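Local coordinates for protein endo-beta-1,4-glucanase (cellulase B) (Bacillus halodurans, PDB 4V2X) that probably hydrolyses beta-1,4-glucan chains such as those of cellulose and xyloglucan, joining a family 5 catalytic module to Ig-like and carbohydrate-binding modules, at residues R131-Q134 with V135-A139; Y172-L175 with W176-S180; H363-R366 with H367-E370. All coordinates share one frame; numbering follows the deposited sequence. Where two conformers were deposited one is given.

Interaction 1: residues R131-Q134 with V135-A139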
loop_
_atom_site.group_PDB
_atom_site.type_symbol
_atom_site.label_atom_id
_atom_site.label_comp_id
_atom_site.label_asym_id
_atom_site.label_seq_id
_atom_site.Cartn_x
_atom_site.Cartn_y
_atom_site.Cartn_z
ATOM N N ARG A 131 -26.956 27.218 -4.394
ATOM C CA ARG A 131 -26.068 28.320 -4.766
ATOM C C ARG A 131 -24.818 27.799 -5.482
ATOM O O ARG A 131 -24.407 28.360 -6.495
ATOM C CB ARG A 131 -25.689 29.149 -3.541
ATOM C CG ARG A 131 -26.872 29.865 -2.908
ATOM C CD ARG A 131 -26.441 31.155 -2.232
ATOM N NE ARG A 131 -25.471 30.914 -1.162
ATOM C CZ ARG A 131 -25.773 30.428 0.041
ATOM N NH1 ARG A 131 -27.021 30.101 0.351
ATOM N NH2 ARG A 131 -24.812 30.259 0.941
ATOM N N VAL A 132 -24.238 26.715 -4.966
ATOM C CA VAL A 132 -23.106 26.063 -5.633
ATOM C C VAL A 132 -23.543 25.601 -7.023
ATOM O O VAL A 132 -22.876 25.855 -8.026
ATOM C CB VAL A 132 -22.585 24.858 -4.819
ATOM C CG1 VAL A 132 -21.534 24.085 -5.612
ATOM C CG2 VAL A 132 -22.014 25.323 -3.481
ATOM N N ASP A 133 -24.690 24.936 -7.064
ATOM C CA ASP A 133 -25.275 24.453 -8.303
ATOM C C ASP A 133 -25.441 25.562 -9.355
ATOM O O ASP A 133 -25.120 25.375 -10.530
ATOM C CB ASP A 133 -26.637 23.839 -7.976
ATOM C CG ASP A 133 -27.321 23.287 -9.178
ATOM O OD1 ASP A 133 -28.002 24.059 -9.880
ATOM O OD2 ASP A 133 -27.198 22.073 -9.406
ATOM N N GLN A 134 -25.956 26.711 -8.931
ATOM C CA GLN A 134 -26.166 27.828 -9.846
ATOM C C GLN A 134 -24.858 28.240 -10.511
ATOM O O GLN A 134 -24.807 28.504 -11.712
ATOM C CB GLN A 134 -26.783 29.006 -9.098
ATOM C CG GLN A 134 -27.014 30.259 -9.934
ATOM C CD GLN A 134 -28.002 30.059 -11.067
ATOM O OE1 GLN A 134 -29.184 30.390 -10.937
ATOM N NE2 GLN A 134 -27.528 29.524 -12.186
ATOM N N VAL A 135 -23.789 28.267 -9.729
ATOM C CA VAL A 135 -22.486 28.651 -10.269
ATOM C C VAL A 135 -21.945 27.574 -11.220
ATOM O O VAL A 135 -21.404 27.891 -12.279
ATOM C CB VAL A 135 -21.492 28.979 -9.147
ATOM C CG1 VAL A 135 -20.154 29.375 -9.739
ATOM C CG2 VAL A 135 -22.039 30.109 -8.275
ATOM N N VAL A 136 -22.123 26.306 -10.866
ATOM C CA VAL A 136 -21.764 25.207 -11.761
ATOM C C VAL A 136 -22.483 25.366 -13.103
ATOM O O VAL A 136 -21.851 25.269 -14.158
ATOM C CB VAL A 136 -22.073 23.826 -11.135
ATOM C CG1 VAL A 136 -21.949 22.712 -12.172
ATOM C CG2 VAL A 136 -21.142 23.558 -9.957
ATOM N N GLN A 137 -23.788 25.627 -13.050
ATOM C CA GLN A 137 -24.590 25.807 -14.269
ATOM C C GLN A 137 -24.113 26.980 -15.113
ATOM O O GLN A 137 -24.018 26.865 -16.333
ATOM C CB GLN A 137 -26.074 25.986 -13.934
ATOM C CG GLN A 137 -26.732 24.733 -13.389
ATOM C CD GLN A 137 -28.213 24.922 -13.120
ATOM O OE1 GLN A 137 -28.874 25.731 -13.764
ATOM N NE2 GLN A 137 -28.742 24.162 -12.174
ATOM N N TRP A 138 -23.827 28.110 -14.474
ATOM C CA TRP A 138 -23.326 29.280 -15.200
ATOM C C TRP A 138 -22.029 28.964 -15.939
ATOM O O TRP A 138 -21.851 29.344 -17.095
ATOM C CB TRP A 138 -23.074 30.455 -14.258
ATOM C CG TRP A 138 -24.304 31.167 -13.784
ATOM C CD1 TRP A 138 -25.524 31.227 -14.406
ATOM C CD2 TRP A 138 -24.420 31.970 -12.604
ATOM N NE1 TRP A 138 -26.390 32.007 -13.678
ATOM C CE2 TRP A 138 -25.739 32.470 -12.565
ATOM C CE3 TRP A 138 -23.539 32.311 -11.569
ATOM C CZ2 TRP A 138 -26.196 33.290 -11.534
ATOM C CZ3 TRP A 138 -23.998 33.126 -10.544
ATOM C CH2 TRP A 138 -25.318 33.603 -10.535
ATOM N N ALA A 139 -21.116 28.290 -15.248
ATOM C CA ALA A 139 -19.855 27.884 -15.852
ATOM C C ALA A 139 -20.077 26.951 -17.040
ATOM O O ALA A 139 -19.468 27.125 -18.099
ATOM C CB ALA A 139 -18.982 27.206 -14.809
HETATM O O HOH W 1 -28.752 28.705 -14.563
#
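On helix 126-141, which crosses from barrel strand 105-108 to strand 145-149, Gln134 lays its side chain over the indole of Trp138, one turn further along. CG of Gln134 sits 3.7 Å from the centroid of the six-membered ring of Trp138, a CH-pi contact over the face. With CG anti to the backbone N (chi1 178°), the bend at chi2 (63°) carries the amide across toward the five-membered ring, its plane only 12° from that of the indole. NE2 of Gln134 ends 3.1 Å from NE1 of Trp138, but both are donors and this is stacking. The amide instead donates to a water 2.8 Å from NE2 of Gln134, and that water donates to OE1 of Gln137. Gln137 NE2 is also hydrogen-bonded to Tyr186 OH, while Asp133 turns OD2 to His182. The helix itself is held by i to i+4 backbone bonds, for instance Trp138 N to Gln134 O at 3.0 Å. On the buried side Val132 CG1 approaches Val136 CG2 at 4.4 Å, and Val136 packs on Ile108 and Ile148 of the strands. Valines inward and glutamines outward make the amphipathic outer helix of a (beta/alpha)8 barrel.

Interaction 2: residues Y172-L175 with W176-S180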
loop_
_atom_site.group_PDB
_atom_site.type_symbol
_atom_site.label_atom_id
_atom_site.label_comp_id
_atom_site.label_asym_id
_atom_site.label_seq_id
_atom_site.Cartn_x
_atom_site.Cartn_y
_atom_site.Cartn_z
ATOM N N TYR A 172 -17.850 11.019 5.038
ATOM C CA TYR A 172 -17.313 11.154 3.680
ATOM C C TYR A 172 -18.207 10.446 2.663
ATOM O O TYR A 172 -18.561 11.024 1.636
ATOM C CB TYR A 172 -15.901 10.575 3.661
ATOM C CG TYR A 172 -15.129 10.647 2.369
ATOM C CD1 TYR A 172 -14.446 11.803 1.999
ATOM C CD2 TYR A 172 -15.006 9.529 1.553
ATOM C CE1 TYR A 172 -13.694 11.855 0.833
ATOM C CE2 TYR A 172 -14.257 9.573 0.388
ATOM C CZ TYR A 172 -13.606 10.732 0.033
ATOM O OH TYR A 172 -12.866 10.736 -1.122
ATOM N N ARG A 173 -18.577 9.200 2.962
ATOM C CA ARG A 173 -19.484 8.441 2.106
ATOM C C ARG A 173 -20.794 9.197 1.903
ATOM O O ARG A 173 -21.274 9.322 0.781
ATOM C CB ARG A 173 -19.750 7.058 2.710
ATOM C CG ARG A 173 -20.886 6.276 2.072
ATOM C CD ARG A 173 -20.937 4.858 2.620
ATOM N NE ARG A 173 -19.999 3.980 1.933
ATOM C CZ ARG A 173 -20.235 3.441 0.742
ATOM N NH1 ARG A 173 -21.375 3.695 0.118
ATOM N NH2 ARG A 173 -19.332 2.654 0.173
ATOM N N SER A 174 -21.364 9.701 2.992
ATOM C CA SER A 174 -22.638 10.410 2.903
ATOM C C SER A 174 -22.558 11.620 1.975
ATOM O O SER A 174 -23.445 11.844 1.154
ATOM C CB SER A 174 -23.119 10.856 4.280
ATOM O OG SER A 174 -24.311 11.612 4.135
ATOM N N LEU A 175 -21.489 12.397 2.101
ATOM C CA LEU A 175 -21.350 13.599 1.290
ATOM C C LEU A 175 -21.220 13.246 -0.184
ATOM O O LEU A 175 -21.891 13.846 -1.021
ATOM C CB LEU A 175 -20.168 14.454 1.762
ATOM C CG LEU A 175 -20.328 15.136 3.124
ATOM C CD1 LEU A 175 -19.102 15.977 3.439
ATOM C CD2 LEU A 175 -21.571 16.005 3.194
ATOM N N TRP A 176 -20.388 12.257 -0.505
ATOM C CA TRP A 176 -20.193 11.896 -1.901
ATOM C C TRP A 176 -21.384 11.148 -2.490
ATOM O O TRP A 176 -21.641 11.260 -3.680
ATOM C CB TRP A 176 -18.894 11.120 -2.114
ATOM C CG TRP A 176 -17.742 12.058 -2.327
ATOM C CD1 TRP A 176 -16.606 12.149 -1.586
ATOM C CD2 TRP A 176 -17.654 13.076 -3.332
ATOM N NE1 TRP A 176 -15.801 13.149 -2.079
ATOM C CE2 TRP A 176 -16.424 13.733 -3.151
ATOM C CE3 TRP A 176 -18.491 13.484 -4.377
ATOM C CZ2 TRP A 176 -16.009 14.783 -3.971
ATOM C CZ3 TRP A 176 -18.081 14.530 -5.189
ATOM C CH2 TRP A 176 -16.847 15.161 -4.985
ATOM N N GLU A 177 -22.109 10.402 -1.661
ATOM C CA GLU A 177 -23.387 9.834 -2.097
ATOM C C GLU A 177 -24.363 10.942 -2.505
ATOM O O GLU A 177 -24.965 10.879 -3.577
ATOM C CB GLU A 177 -23.991 8.941 -1.005
ATOM C CG GLU A 177 -23.351 7.563 -0.942
ATOM C CD GLU A 177 -23.879 6.697 0.185
ATOM O OE1 GLU A 177 -24.684 7.188 1.006
ATOM O OE2 GLU A 177 -23.477 5.516 0.251
ATOM N N GLN A 178 -24.483 11.971 -1.669
ATOM C CA GLN A 178 -25.381 13.098 -1.944
ATOM C C GLN A 178 -24.981 13.903 -3.170
ATOM O O GLN A 178 -25.830 14.238 -3.992
ATOM C CB GLN A 178 -25.448 14.047 -0.748
ATOM C CG GLN A 178 -26.200 13.489 0.451
ATOM C CD GLN A 178 -26.168 14.442 1.628
ATOM O OE1 GLN A 178 -26.856 15.455 1.629
ATOM N NE2 GLN A 178 -25.355 14.133 2.628
ATOM N N LEU A 179 -23.699 14.246 -3.275
ATOM C CA LEU A 179 -23.229 15.027 -4.414
ATOM C C LEU A 179 -23.325 14.243 -5.710
ATOM O O LEU A 179 -23.761 14.783 -6.725
ATOM C CB LEU A 179 -21.787 15.493 -4.204
ATOM C CG LEU A 179 -21.602 16.502 -3.075
ATOM C CD1 LEU A 179 -20.115 16.728 -2.818
ATOM C CD2 LEU A 179 -22.311 17.806 -3.392
ATOM N N SER A 180 -22.902 12.980 -5.680
ATOM C CA SER A 180 -22.943 12.146 -6.875
ATOM C C SER A 180 -24.382 12.004 -7.358
ATOM O O SER A 180 -24.636 12.100 -8.554
ATOM C CB SER A 180 -22.275 10.781 -6.647
ATOM O OG SER A 180 -23.025 9.942 -5.789
#
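Trp176 turns an edge of its indole against the ring face of Tyr172, one helical turn earlier. CB of Trp176 lies 3.8 Å from Tyr172 O, the carbonyl that also accepts the Trp176 backbone N-H. CD1 does most of the touching: it stands over the tyrosine ring, offset toward the rim, 3.7 Å from Tyr172 CZ. Beyond it NE1 passes 3.8 Å from Tyr172 CE1, but spends its hydrogen on Ser194 O. The five-membered ring of Trp176 and the Tyr172 ring have centroids 4.9 Å apart and planes at 76°, a T-shaped pair. One face of the indole is met by CD1 of Leu179, and Phe222 and Phe192 add ring contacts.

These aromatics line the inner side of helix 165-183, the long helix of the connection between barrel strands 145-149 and 190-193. A chi1 of -178° puts the Tyr172 ring opposite its own backbone N, alongside helix 209-227, where its OH is hydrogen-bonded to Leu218 O; the side chain of the calcium ligand Asp217 is about 8 Å from that of Tyr172.

The outer side is polar. In one of its two conformers Arg173 bends at chi3 and brings NH1 to OE2 of Glu177 at 2.8 Å, an i to i+4 salt bridge that need not hold in the other. The carboxylate oxygen lies at the edge of the guanidinium, in its plane, and is met on its anti side, the two flat groups turned 73° apart. Arg173 also packs on Arg173 of the second subunit. Gln178, extended beyond CG, runs alongside Ser174, NE2 making weak hydrogen bonds to Ser174 OG at 3.1 Å and Ser174 O at 3.3 Å. NE2 is also bonded to Tyr122 O, OE1 accepts from Ile124 N, and Ser174 OG is bonded to Asp121 O.

Interaction 3: residues H363-R366 with H367-E370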
loop_
_atom_site.group_PDB
_atom_site.type_symbol
_atom_site.label_atom_id
_atom_site.label_comp_id
_atom_site.label_asym_id
_atom_site.label_seq_id
_atom_site.Cartn_x
_atom_site.Cartn_y
_atom_site.Cartn_z
ATOM N N HIS A 363 -6.232 38.234 -7.562
ATOM C CA HIS A 363 -5.744 38.430 -8.928
ATOM C C HIS A 363 -6.786 39.120 -9.807
ATOM O O HIS A 363 -6.541 40.228 -10.300
ATOM C CB HIS A 363 -5.265 37.120 -9.542
ATOM C CG HIS A 363 -4.133 36.489 -8.792
ATOM N ND1 HIS A 363 -3.015 37.194 -8.403
ATOM C CD2 HIS A 363 -3.949 35.221 -8.361
ATOM C CE1 HIS A 363 -2.187 36.383 -7.764
ATOM N NE2 HIS A 363 -2.732 35.178 -7.726
ATOM N N PHE A 364 -7.934 38.474 -10.003
ATOM C CA PHE A 364 -9.039 39.081 -10.742
ATOM C C PHE A 364 -9.913 39.858 -9.768
ATOM O O PHE A 364 -10.459 39.296 -8.816
ATOM C CB PHE A 364 -9.866 38.020 -11.465
ATOM C CG PHE A 364 -10.707 38.560 -12.593
ATOM C CD1 PHE A 364 -10.112 39.213 -13.667
ATOM C CD2 PHE A 364 -12.090 38.409 -12.587
ATOM C CE1 PHE A 364 -10.873 39.702 -14.717
ATOM C CE2 PHE A 364 -12.858 38.898 -13.634
ATOM C CZ PHE A 364 -12.249 39.544 -14.699
ATOM N N ASN A 365 -10.025 41.160 -9.992
ATOM C CA ASN A 365 -10.850 42.003 -9.158
ATOM C C ASN A 365 -12.314 41.638 -9.388
ATOM O O ASN A 365 -12.858 41.864 -10.467
ATOM C CB ASN A 365 -10.590 43.477 -9.488
ATOM C CG ASN A 365 -11.342 44.430 -8.584
ATOM O OD1 ASN A 365 -12.482 44.174 -8.182
ATOM N ND2 ASN A 365 -10.713 45.554 -8.280
ATOM N N ARG A 366 -12.943 41.101 -8.360
ATOM C CA ARG A 366 -14.299 40.575 -8.480
ATOM C C ARG A 366 -15.377 41.634 -8.399
ATOM O O ARG A 366 -16.552 41.332 -8.600
ATOM C CB ARG A 366 -14.534 39.543 -7.405
ATOM C CG ARG A 366 -13.488 38.461 -7.447
ATOM C CD ARG A 366 -14.104 37.156 -7.096
ATOM N NE ARG A 366 -13.103 36.119 -6.926
ATOM C CZ ARG A 366 -13.295 35.054 -6.161
ATOM N NH1 ARG A 366 -14.454 34.898 -5.513
ATOM N NH2 ARG A 366 -12.330 34.144 -6.035
ATOM N N HIS A 367 -14.987 42.863 -8.091
ATOM C CA HIS A 367 -15.937 43.969 -8.046
ATOM C C HIS A 367 -15.989 44.705 -9.376
ATOM O O HIS A 367 -17.064 45.112 -9.810
ATOM C CB HIS A 367 -15.574 44.911 -6.913
ATOM C CG HIS A 367 -15.564 44.242 -5.576
ATOM N ND1 HIS A 367 -16.717 43.822 -4.949
ATOM C CD2 HIS A 367 -14.543 43.892 -4.760
ATOM C CE1 HIS A 367 -16.409 43.259 -3.795
ATOM N NE2 HIS A 367 -15.095 43.286 -3.657
ATOM N N THR A 368 -14.833 44.865 -10.020
ATOM C CA THR A 368 -14.747 45.600 -11.284
ATOM C C THR A 368 -14.437 44.720 -12.499
ATOM O O THR A 368 -14.457 45.210 -13.634
ATOM C CB THR A 368 -13.703 46.724 -11.180
ATOM O OG1 THR A 368 -12.423 46.171 -10.849
ATOM C CG2 THR A 368 -14.103 47.708 -10.097
ATOM N N TYR A 369 -14.152 43.440 -12.262
ATOM C CA TYR A 369 -13.884 42.464 -13.323
ATOM C C TYR A 369 -12.695 42.877 -14.197
ATOM O O TYR A 369 -12.794 43.000 -15.418
ATOM C CB TYR A 369 -15.146 42.208 -14.164
ATOM C CG TYR A 369 -16.372 41.879 -13.329
ATOM C CD1 TYR A 369 -16.419 40.727 -12.553
ATOM C CD2 TYR A 369 -17.485 42.716 -13.322
ATOM C CE1 TYR A 369 -17.530 40.426 -11.783
ATOM C CE2 TYR A 369 -18.604 42.419 -12.556
ATOM C CZ TYR A 369 -18.623 41.272 -11.790
ATOM O OH TYR A 369 -19.727 40.959 -11.020
ATOM N N GLU A 370 -11.569 43.124 -13.544
ATOM C CA GLU A 370 -10.323 43.372 -14.237
ATOM C C GLU A 370 -9.196 42.836 -13.381
ATOM O O GLU A 370 -9.390 42.592 -12.196
ATOM C CB GLU A 370 -10.118 44.866 -14.484
ATOM C CG GLU A 370 -10.050 45.705 -13.217
ATOM C CD GLU A 370 -9.446 47.083 -13.445
ATOM O OE1 GLU A 370 -9.298 47.492 -14.612
ATOM O OE2 GLU A 370 -9.110 47.754 -12.446
HETATM O O HOH W 2 -8.224 46.494 -9.931
HETATM O O HOH W 3 -18.860 40.286 -8.564
#
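From Asn365 to Glu370 the chain doubles back through a tight turn, with Tyr369 and Glu370 both facing Asn365 in a G1 beta bulge, Tyr369 taking positive phi and psi. Asn365 N donates to Glu370 O at 2.7 Å; the return bond from Tyr369 N to Asn365 O, also 2.7 Å, is bent and weak. Inside the turn sits the Asn365 amide. Its CG is anti to the backbone N (chi1 -176°), beside the carbonyl carbon, which sends OD1 forward over the following residues. There OD1 of Asn365 accepts from His367 N at 2.8 Å in the carbonyl plane, closing an Asx turn, and from Thr368 N at 3.1 Å, which comes from above that plane, 62° out of it. The other branch, ND2 of Asn365, donates to a water that in turn donates to OE2 of Glu370.

Phe364 lies across the far end of the hairpin: Glu370 N is over its face, 3.7 Å from Phe364 CE1, and Phe364 CZ packs 4.0 Å from CB of Tyr369. Trp371 completes an edge-to-face pair with Phe364, while the Tyr369 hydroxyl is bonded to Thr91. The guanidinium of Arg366 is hydrogen-bonded to Thr74 OG1 and Gly72 O.

Were Asn365 replaced by an alanine, the amides of His367 and Thr368 would probably lose this acceptor and the turn would be less firmly held. With two backbone N-H groups gathered on one oxygen, the carbonyl end of Asn365 is likely to be fixed against flipping with its amide nitrogen, and the side chain probably helps, with the backbone bonds, to hold the path of the turn.

In the fold
All three contacts are local, and they come in series along the chain. Interactions 1 and 2 sit on helices 126-141 and 165-183, two of the helices round the outside of the (beta/alpha)8 barrel, with the short helix 153-158 between them in the chain; their centres are about 18 Å and nearest atoms about 7 Å apart. Interaction 3 is a hairpin after the last barrel strand, 354-357, its centre about 19 Å from interaction 1 and 33 Å from interaction 2. Helix 92-100 lies between interactions 1 and 3 and is touched by both. The chain that follows the last barrel strand thus packs against the helix after the first strand, beside the place where the barrel closes.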